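Local coordinates for 2-dehydro-3-deoxyphosphogluconate aldolase (Vibrio fischeri, PDB 3NZR), which is an aldolase-family protein built on a TIM-barrel fold, at residues D31-E34 against G35-V39. Residues are numbered along the deposited sequence; the frame is centred on the assembly and turned at random.
Sequences DAAE and GHVLV. With MG (magnesium ion), chain E.
The backbone N-H of His36 closes a type I' beta turn onto Ala33 O (2.9 Å), a nearly straight bond at 164°. The turn overlaps the Schellman motif that ends helix 23-32: Glu34, with positive phi, is its C-prime residue, Glu34 N returns to Asp31 O and Gly35 N to Tyr30 O. Gly35 also has positive phi (87°), and at these backbone angles a beta carbon would collide with Glu34 O, so the tight corner calls for glycine.

Polar contacts gather round a magnesium ion. His36 binds it through NE2 (2.1 Å), and five waters complete a six-fold shell. Glu34 reaches this shell twice from the second sphere: OE1 accepts from one metal-bound water (2.8 Å), while its backbone O accepts from another, also at 2.8 Å. With CG anti to the carbonyl carbon (chi1 -62°) and the chain extended beyond it, Glu34 carries its carboxylate out to the first of these waters. The same backbone O sits over one face of the imidazole, 3.4 Å above its plane and offset toward the rim. Asn8 O accepts from ND1 of His36, consistent with a neutral ring that leaves NE2 for the metal, and Lys244 on helix 233-247 forms a salt bridge with Glu34 OE1.

Apolar packing spans the turn: CB of Ala33 meets CB of Val37 at 3.6 Å, with CG1 of Val37 alongside. Val37 also packs on Ile29 and Tyr30 of the helix, Ala33 on Val236. Together these contacts form the tight alpha-to-beta connection of a beta-alpha-beta unit in the TIM barrel, leading helix 23-32 into strand 37-42, with a largely hydrated magnesium site at the turn.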
loop_
_atom_site.group_PDB
_atom_site.type_symbol
_atom_site.label_atom_id
_atom_site.label_comp_id
_atom_site.label_asym_id
_atom_site.label_seq_id
_atom_site.Cartn_x
_atom_site.Cartn_y
_atom_site.Cartn_z
ATOM N N ASP A 31 -14.590 -27.829 -15.186
ATOM C CA ASP A 31 -14.838 -29.296 -15.184
ATOM C C ASP A 31 -13.529 -30.111 -15.207
ATOM O O ASP A 31 -13.330 -31.019 -14.421
ATOM C CB ASP A 31 -15.666 -29.710 -16.386
ATOM C CG ASP A 31 -17.107 -29.139 -16.371
ATOM O OD1 ASP A 31 -17.611 -28.759 -15.273
ATOM O OD2 ASP A 31 -17.751 -29.074 -17.463
ATOM N N ALA A 32 -12.609 -29.732 -16.084
ATOM C CA ALA A 32 -11.359 -30.454 -16.219
ATOM C C ALA A 32 -10.498 -30.458 -14.936
ATOM O O ALA A 32 -9.818 -31.461 -14.611
ATOM C CB ALA A 32 -10.582 -29.903 -17.456
ATOM N N ALA A 33 -10.515 -29.357 -14.196
ATOM C CA ALA A 33 -9.761 -29.260 -12.971
ATOM C C ALA A 33 -10.594 -29.765 -11.769
ATOM O O ALA A 33 -10.209 -29.528 -10.612
ATOM C CB ALA A 33 -9.323 -27.756 -12.744
ATOM N N GLU A 34 -11.780 -30.340 -12.016
ATOM C CA GLU A 34 -12.687 -30.764 -10.887
ATOM C C GLU A 34 -12.835 -29.598 -9.875
ATOM O O GLU A 34 -12.925 -29.789 -8.678
ATOM C CB GLU A 34 -12.116 -32.026 -10.213
ATOM C CG GLU A 34 -12.030 -33.224 -11.117
ATOM C CD GLU A 34 -11.463 -34.522 -10.409
ATOM O OE1 GLU A 34 -10.802 -34.468 -9.356
ATOM O OE2 GLU A 34 -11.685 -35.609 -10.919
ATOM N N GLY A 35 -12.844 -28.369 -10.390
ATOM C CA GLY A 35 -13.100 -27.177 -9.559
ATOM C C GLY A 35 -11.894 -26.580 -8.878
ATOM O O GLY A 35 -12.027 -25.533 -8.351
ATOM N N HIS A 36 -10.740 -27.230 -8.870
ATOM C CA HIS A 36 -9.564 -26.765 -8.190
ATOM C C HIS A 36 -8.775 -25.827 -9.114
ATOM O O HIS A 36 -7.635 -26.064 -9.463
ATOM C CB HIS A 36 -8.712 -27.934 -7.698
ATOM C CG HIS A 36 -9.467 -28.889 -6.815
ATOM N ND1 HIS A 36 -10.001 -28.504 -5.603
ATOM C CD2 HIS A 36 -9.891 -30.169 -7.032
ATOM C CE1 HIS A 36 -10.690 -29.525 -5.087
ATOM N NE2 HIS A 36 -10.619 -30.553 -5.924
ATOM N N VAL A 37 -9.416 -24.717 -9.451
ATOM C CA VAL A 37 -8.836 -23.779 -10.449
ATOM C C VAL A 37 -9.428 -22.390 -10.223
ATOM O O VAL A 37 -10.506 -22.262 -9.659
ATOM C CB VAL A 37 -9.151 -24.281 -11.865
ATOM C CG1 VAL A 37 -10.655 -24.198 -12.133
ATOM C CG2 VAL A 37 -8.358 -23.501 -12.954
ATOM N N LEU A 38 -8.723 -21.362 -10.679
ATOM C CA LEU A 38 -9.259 -20.047 -10.831
ATOM C C LEU A 38 -9.047 -19.679 -12.261
ATOM O O LEU A 38 -7.974 -19.900 -12.770
ATOM C CB LEU A 38 -8.414 -19.065 -9.969
ATOM C CG LEU A 38 -8.462 -19.305 -8.507
ATOM C CD1 LEU A 38 -7.258 -18.625 -7.758
ATOM C CD2 LEU A 38 -9.812 -18.835 -7.988
ATOM N N VAL A 39 -10.043 -19.080 -12.916
ATOM C CA VAL A 39 -9.971 -18.765 -14.291
ATOM C C VAL A 39 -9.741 -17.249 -14.475
ATOM O O VAL A 39 -10.514 -16.404 -13.942
ATOM C CB VAL A 39 -11.294 -19.126 -14.975
ATOM C CG1 VAL A 39 -11.450 -18.383 -16.229
ATOM C CG2 VAL A 39 -11.412 -20.624 -15.209
HETATM MG MG MG E . -11.660 -32.358 -5.386
HETATM O O HOH W 1 -10.758 -33.368 -6.794
HETATM O O HOH W 2 -13.001 -31.840 -6.716
HETATM O O HOH W 3 -12.686 -34.119 -4.860
HETATM O O HOH W 4 -10.353 -32.997 -4.075
HETATM O O HOH W 5 -12.457 -31.571 -3.904
#